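Local coordinates for NAD-dependent epimerase/dehydratase (Bacteroides thetaiotaomicron, PDB 3DHN), which probably binds NAD or NADP in a Rossmann-type domain and may act as an oxidoreductase, its substrate and exact reaction remaining unestablished, at residues I155-F160 / H210-F215; E30-V35 / H47-K52. All coordinates share one frame; numbering follows the deposited sequence.

How the contacts relate
Contacts 1 and 2 illustrate how one largely parallel sheet is built from repeated strand pairings in different chemical settings. Both belong to the central mixed sheet of the Rossmann-type fold, with centres about 23 Å apart and nearest atoms about 15 Å apart, so they do not touch. Contact 2 comes first along the chain and is complete before contact 1 begins; it lies at one margin, where strand 48-51 is outermost. Strands 6-10, 70-73 and 106-110 run between the two pairs. Contact 1 then adds strands 156-161 and 213-218, beside which, at the other margin, lies antiparallel strand 176-178. The two pairings thus carry the parallel part of the sheet outward in both directions from its middle strands.

Contact 1 of 2, residues I155-F160 / H210-F215; sequences IDWVFF and HHQERF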
loop_
_atom_site.group_PDB
_atom_site.type_symbol
_atom_site.label_atom_id
_atom_site.label_comp_id
_atom_site.label_asym_id
_atom_site.label_seq_id
_atom_site.Cartn_x
_atom_site.Cartn_y
_atom_site.Cartn_z
ATOM N N ILE A 155 -0.465 -12.580 11.440
ATOM C CA ILE A 155 -1.403 -11.514 11.110
ATOM C C ILE A 155 -1.910 -11.743 9.692
ATOM O O ILE A 155 -1.240 -12.390 8.889
ATOM C CB ILE A 155 -0.741 -10.109 11.195
ATOM C CG1 ILE A 155 -1.817 -9.023 11.100
ATOM C CG2 ILE A 155 0.285 -9.934 10.072
ATOM C CD1 ILE A 155 -1.296 -7.626 11.395
ATOM N N ASP A 156 -3.103 -11.249 9.381
ATOM C CA ASP A 156 -3.619 -11.405 8.025
ATOM C C ASP A 156 -3.168 -10.194 7.215
ATOM O O ASP A 156 -3.801 -9.139 7.241
ATOM C CB ASP A 156 -5.147 -11.521 8.020
ATOM C CG ASP A 156 -5.716 -11.614 6.612
ATOM O OD1 ASP A 156 -4.937 -11.900 5.673
ATOM O OD2 ASP A 156 -6.939 -11.409 6.440
ATOM N N TRP A 157 -2.051 -10.349 6.510
ATOM C CA TRP A 157 -1.485 -9.269 5.708
ATOM C C TRP A 157 -1.811 -9.389 4.230
ATOM O O TRP A 157 -2.088 -10.473 3.723
ATOM C CB TRP A 157 0.040 -9.231 5.862
ATOM C CG TRP A 157 0.731 -10.508 5.428
ATOM C CD1 TRP A 157 0.939 -11.623 6.184
ATOM C CD2 TRP A 157 1.268 -10.801 4.129
ATOM N NE1 TRP A 157 1.573 -12.594 5.439
ATOM C CE2 TRP A 157 1.787 -12.115 4.175
ATOM C CE3 TRP A 157 1.359 -10.082 2.929
ATOM C CZ2 TRP A 157 2.388 -12.725 3.071
ATOM C CZ3 TRP A 157 1.956 -10.691 1.827
ATOM C CH2 TRP A 157 2.463 -11.999 1.907
ATOM N N VAL A 158 -1.761 -8.255 3.544
ATOM C CA VAL A 158 -2.007 -8.192 2.109
ATOM C C VAL A 158 -1.051 -7.133 1.565
ATOM O O VAL A 158 -1.041 -5.990 2.035
ATOM C CB VAL A 158 -3.468 -7.777 1.791
ATOM C CG1 VAL A 158 -3.671 -7.701 0.292
ATOM C CG2 VAL A 158 -4.445 -8.783 2.377
ATOM N N PHE A 159 -0.227 -7.526 0.599
ATOM C CA PHE A 159 0.743 -6.631 -0.036
ATOM C C PHE A 159 0.148 -6.320 -1.415
ATOM O O PHE A 159 0.013 -7.216 -2.253
ATOM C CB PHE A 159 2.086 -7.369 -0.174
ATOM C CG PHE A 159 3.239 -6.503 -0.597
ATOM C CD1 PHE A 159 3.757 -5.532 0.262
ATOM C CD2 PHE A 159 3.876 -6.725 -1.821
ATOM C CE1 PHE A 159 4.904 -4.795 -0.093
ATOM C CE2 PHE A 159 5.012 -6.002 -2.188
ATOM C CZ PHE A 159 5.533 -5.032 -1.320
ATOM N N PHE A 160 -0.207 -5.060 -1.659
ATOM C CA PHE A 160 -0.825 -4.685 -2.934
ATOM C C PHE A 160 0.159 -4.021 -3.908
ATOM O O PHE A 160 0.460 -2.830 -3.803
ATOM C CB PHE A 160 -2.032 -3.772 -2.644
ATOM C CG PHE A 160 -2.946 -3.530 -3.829
ATOM C CD1 PHE A 160 -2.906 -4.349 -4.954
ATOM C CD2 PHE A 160 -3.873 -2.480 -3.798
ATOM C CE1 PHE A 160 -3.769 -4.125 -6.037
ATOM C CE2 PHE A 160 -4.739 -2.249 -4.869
ATOM C CZ PHE A 160 -4.688 -3.073 -5.991
ATOM N N HIS A 210 -8.481 -11.487 -0.297
ATOM C CA HIS A 210 -7.114 -11.972 -0.161
ATOM C C HIS A 210 -6.646 -12.096 1.286
ATOM O O HIS A 210 -7.019 -11.290 2.145
ATOM C CB HIS A 210 -6.152 -11.061 -0.934
ATOM C CG HIS A 210 -6.389 -11.055 -2.410
ATOM N ND1 HIS A 210 -7.143 -10.091 -3.044
ATOM C CD2 HIS A 210 -5.986 -11.913 -3.377
ATOM C CE1 HIS A 210 -7.194 -10.354 -4.337
ATOM N NE2 HIS A 210 -6.499 -11.456 -4.566
ATOM N N HIS A 211 -5.818 -13.107 1.539
ATOM C CA HIS A 211 -5.289 -13.358 2.879
ATOM C C HIS A 211 -3.837 -13.808 2.871
ATOM O O HIS A 211 -3.482 -14.784 2.208
ATOM C CB HIS A 211 -6.139 -14.424 3.581
ATOM C CG HIS A 211 -7.599 -14.104 3.598
ATOM N ND1 HIS A 211 -8.139 -13.148 4.432
ATOM C CD2 HIS A 211 -8.622 -14.567 2.841
ATOM C CE1 HIS A 211 -9.433 -13.034 4.188
ATOM N NE2 HIS A 211 -9.752 -13.884 3.227
ATOM N N GLN A 212 -3.006 -13.100 3.629
ATOM C CA GLN A 212 -1.586 -13.424 3.739
ATOM C C GLN A 212 -0.977 -13.647 2.361
ATOM O O GLN A 212 -0.383 -14.695 2.092
ATOM C CB GLN A 212 -1.394 -14.683 4.604
ATOM C CG GLN A 212 -2.121 -14.641 5.954
ATOM C CD GLN A 212 -1.810 -15.848 6.844
ATOM O OE1 GLN A 212 -1.235 -15.706 7.923
ATOM N NE2 GLN A 212 -2.191 -17.031 6.391
ATOM N N GLU A 213 -1.127 -12.659 1.484
ATOM C CA GLU A 213 -0.584 -12.771 0.135
ATOM C C GLU A 213 -0.521 -11.436 -0.603
ATOM O O GLU A 213 -1.019 -10.407 -0.132
ATOM C CB GLU A 213 -1.421 -13.760 -0.683
ATOM C CG GLU A 213 -2.831 -13.285 -1.016
ATOM C CD GLU A 213 -3.743 -14.430 -1.449
ATOM O OE1 GLU A 213 -3.312 -15.250 -2.283
ATOM O OE2 GLU A 213 -4.888 -14.506 -0.957
ATOM N N ARG A 214 0.094 -11.466 -1.775
ATOM C CA ARG A 214 0.218 -10.278 -2.606
ATOM C C ARG A 214 -0.720 -10.397 -3.799
ATOM O O ARG A 214 -1.005 -11.510 -4.264
ATOM C CB ARG A 214 1.666 -10.151 -3.109
ATOM C CG ARG A 214 1.937 -8.989 -4.084
ATOM C CD ARG A 214 1.751 -9.403 -5.546
ATOM N NE ARG A 214 2.771 -10.349 -5.997
ATOM C CZ ARG A 214 4.044 -10.046 -6.240
ATOM N NH1 ARG A 214 4.483 -8.803 -6.089
ATOM N NH2 ARG A 214 4.891 -10.999 -6.616
ATOM N N PHE A 215 -1.237 -9.258 -4.262
ATOM C CA PHE A 215 -2.047 -9.239 -5.472
ATOM C C PHE A 215 -1.673 -7.966 -6.223
ATOM O O PHE A 215 -0.967 -7.102 -5.676
ATOM C CB PHE A 215 -3.568 -9.373 -5.200
ATOM C CG PHE A 215 -4.239 -8.143 -4.648
ATOM C CD1 PHE A 215 -4.044 -7.744 -3.329
ATOM C CD2 PHE A 215 -5.149 -7.436 -5.432
ATOM C CE1 PHE A 215 -4.752 -6.662 -2.800
ATOM C CE2 PHE A 215 -5.855 -6.359 -4.914
ATOM C CZ PHE A 215 -5.658 -5.972 -3.592
#
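The carboxylate of Asp156 grips the loop ahead of strand 213-218 with both oxygens. His211 ND1 donates to Asp156 OD2 over 2.9 Å in a nearly straight bond (170°); the oxygen lies in the imidazole plane, yet the donor stands above the carboxylate plane. Asp156 OD1 accepts the backbone N-H of Gln212, 3.1 Å from Gln212 N. Asp156 OD2 also forms a salt bridge with Arg106, which probably favours the charged carboxylate. Within the loop, His211 N donates to the anti lone pair of Glu213 OE2. Beyond it the strands pair in parallel: Phe159 N reaches Glu213 O, and Phe215 N meets Phe159 O at 3.1 Å almost along the C=O axis.

Trp157 CG takes the crowded position between backbone N and carbonyl carbon (chi1 60°), laying the indole against the loop backbone, so that Gln212 CA makes a CH-pi contact 3.7 Å from the centroid of the Trp157 five-membered ring. On the face carrying Val158, the Phe160 and Phe215 rings form an offset stack, centroids 4.0 Å apart and planes 8° from parallel. Val158 CG1 meets the edge of the Phe215 ring, 3.4 Å from CE1, while His210 ND1 lies over that ring's other face. Arg214 CG abuts the edge of the Phe159 ring, the two side chains running side by side, and Arg214 NE forms a salt bridge with Asp180.

In the Rossmann-type sheet, strand 106-110 flanks 156-161 opposite 213-218; helix 135-149 packs on Phe159 and Trp157, and helix 194-206 on Phe160.

Contact 2 of 2, residues E30-V35 / H47-K52; sequences EVTAVV and HLKVKK
At the margin of the Rossmann-type sheet, strands 30-34 and 48-51 form a parallel pair with a regular ladder of backbone bonds. The axes of these short segments approach to 4.7 Å at an angle of 16°. Five hydrogen bonds cross; Val31 and Ala33 each give and take one, and Val35 gives the last. Val31 N donates to His47 O at 2.8 Å, and Lys49 N returns to Val31 O. The step repeats when Ala33 N reaches Lys49 O and Lys51 N reaches Ala33 O, then closes with Val35 N on Lys51 O at 3.0 Å. Every donor lies nearly along the C=O axis of its acceptor.

The side chains add lighter contacts. At the opening end Glu30, bent at chi2, swings its carboxylate over one face of the His47 imidazole, Glu30 OE2 standing 3.0 Å from His47 CD2 with the two planes 66° apart; the angle to NE2 is too poor for a hydrogen bond. An alanine at His47 would remove the imidazole that the Glu30 carboxylate lies over, and would probably leave that carboxylate less well fixed at this end of the pair.

Leu48, with CG anti to the backbone N (chi1 176°), brings CD1 within 4.2 Å of Ala33 CB, and farther along Val50 CG1 meets Val35 CG2 at 4.1 Å. On the face of Thr32 the long chain of Lys51 runs back along the strand, its NZ 3.9 Å from Thr32 CG2.

Strand 6-10 borders 30-34 through backbone hydrogen bonds on the side away from 48-51. Helix 14-25 packs over Val31, Ala33 and Leu48, whereas helix 58-65 lies against Val34 and Lys51 on the opposite face.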
loop_
_atom_site.group_PDB
_atom_site.type_symbol
_atom_site.label_atom_id
_atom_site.label_comp_id
_atom_site.label_asym_id
_atom_site.label_seq_id
_atom_site.Cartn_x
_atom_site.Cartn_y
_atom_site.Cartn_z
ATOM N N GLU A 30 -14.398 5.299 9.407
ATOM C CA GLU A 30 -13.913 6.237 10.415
ATOM C C GLU A 30 -12.399 6.079 10.338
ATOM O O GLU A 30 -11.858 5.003 10.600
ATOM C CB GLU A 30 -14.462 5.851 11.787
ATOM C CG GLU A 30 -15.973 5.640 11.750
ATOM C CD GLU A 30 -16.690 6.257 12.930
ATOM O OE1 GLU A 30 -16.751 5.612 13.999
ATOM O OE2 GLU A 30 -17.189 7.395 12.785
ATOM N N VAL A 31 -11.709 7.152 9.973
ATOM C CA VAL A 31 -10.274 7.066 9.771
ATOM C C VAL A 31 -9.366 7.902 10.652
ATOM O O VAL A 31 -9.656 9.065 10.940
ATOM C CB VAL A 31 -9.930 7.420 8.289
ATOM C CG1 VAL A 31 -8.471 7.099 7.981
ATOM C CG2 VAL A 31 -10.862 6.688 7.340
ATOM N N THR A 32 -8.260 7.296 11.075
ATOM C CA THR A 32 -7.250 7.995 11.849
ATOM C C THR A 32 -6.044 8.068 10.914
ATOM O O THR A 32 -5.357 7.066 10.679
ATOM C CB THR A 32 -6.852 7.244 13.130
ATOM O OG1 THR A 32 -7.982 7.167 14.007
ATOM C CG2 THR A 32 -5.727 7.980 13.843
ATOM N N ALA A 33 -5.807 9.251 10.357
ATOM C CA ALA A 33 -4.695 9.455 9.441
ATOM C C ALA A 33 -3.455 9.879 10.203
ATOM O O ALA A 33 -3.504 10.797 11.017
ATOM C CB ALA A 33 -5.059 10.513 8.403
ATOM N N VAL A 34 -2.342 9.206 9.935
ATOM C CA VAL A 34 -1.083 9.524 10.597
ATOM C C VAL A 34 -0.121 10.089 9.562
ATOM O O VAL A 34 0.207 9.421 8.576
ATOM C CB VAL A 34 -0.458 8.271 11.241
ATOM C CG1 VAL A 34 0.681 8.677 12.153
ATOM C CG2 VAL A 34 -1.517 7.499 12.015
ATOM N N VAL A 35 0.334 11.320 9.790
ATOM C CA VAL A 35 1.237 11.988 8.855
ATOM C C VAL A 35 2.314 12.790 9.575
ATOM O O VAL A 35 2.213 13.033 10.774
ATOM C CB VAL A 35 0.450 12.955 7.956
ATOM C CG1 VAL A 35 -0.557 12.188 7.111
ATOM C CG2 VAL A 35 -0.271 13.999 8.826
ATOM N N HIS A 47 -15.611 12.030 10.833
ATOM C CA HIS A 47 -15.109 10.661 10.879
ATOM C C HIS A 47 -13.600 10.645 10.661
ATOM O O HIS A 47 -13.031 9.612 10.314
ATOM C CB HIS A 47 -15.772 9.815 9.791
ATOM C CG HIS A 47 -17.211 9.504 10.052
ATOM N ND1 HIS A 47 -18.150 10.477 10.325
ATOM C CD2 HIS A 47 -17.878 8.325 10.061
ATOM C CE1 HIS A 47 -19.332 9.911 10.488
ATOM N NE2 HIS A 47 -19.195 8.606 10.333
ATOM N N LEU A 48 -12.951 11.788 10.872
ATOM C CA LEU A 48 -11.509 11.881 10.663
ATOM C C LEU A 48 -10.696 12.455 11.819
ATOM O O LEU A 48 -11.040 13.495 12.388
ATOM C CB LEU A 48 -11.218 12.713 9.405
ATOM C CG LEU A 48 -9.747 12.999 9.059
ATOM C CD1 LEU A 48 -9.033 11.701 8.684
ATOM C CD2 LEU A 48 -9.673 13.992 7.907
ATOM N N LYS A 49 -9.606 11.767 12.149
ATOM C CA LYS A 49 -8.677 12.201 13.187
ATOM C C LYS A 49 -7.282 12.225 12.576
ATOM O O LYS A 49 -6.859 11.258 11.937
ATOM C CB LYS A 49 -8.661 11.242 14.377
ATOM C CG LYS A 49 -9.930 11.195 15.190
ATOM C CD LYS A 49 -9.753 10.213 16.338
ATOM C CE LYS A 49 -11.083 9.721 16.872
ATOM N NZ LYS A 49 -10.907 8.450 17.632
ATOM N N VAL A 50 -6.569 13.326 12.777
ATOM C CA VAL A 50 -5.221 13.474 12.243
ATOM C C VAL A 50 -4.211 13.406 13.381
ATOM O O VAL A 50 -4.331 14.129 14.366
ATOM C CB VAL A 50 -5.059 14.822 11.505
ATOM C CG1 VAL A 50 -3.677 14.900 10.851
ATOM C CG2 VAL A 50 -6.159 14.975 10.462
ATOM N N LYS A 51 -3.213 12.541 13.244
ATOM C CA LYS A 51 -2.210 12.391 14.294
ATOM C C LYS A 51 -0.791 12.261 13.767
ATOM O O LYS A 51 -0.575 11.828 12.633
ATOM C CB LYS A 51 -2.518 11.156 15.150
ATOM C CG LYS A 51 -3.801 11.221 15.976
ATOM C CD LYS A 51 -3.923 9.979 16.866
ATOM C CE LYS A 51 -5.111 10.054 17.819
ATOM N NZ LYS A 51 -6.424 9.900 17.129
ATOM N N LYS A 52 0.169 12.635 14.614
ATOM C CA LYS A 52 1.592 12.526 14.302
ATOM C C LYS A 52 2.141 11.327 15.059
ATOM O O LYS A 52 1.768 11.085 16.209
ATOM C CB LYS A 52 2.372 13.771 14.750
ATOM C CG LYS A 52 2.333 14.933 13.779
ATOM C CD LYS A 52 3.138 16.132 14.284
ATOM C CE LYS A 52 4.635 15.840 14.330
ATOM N NZ LYS A 52 5.441 17.046 14.692
#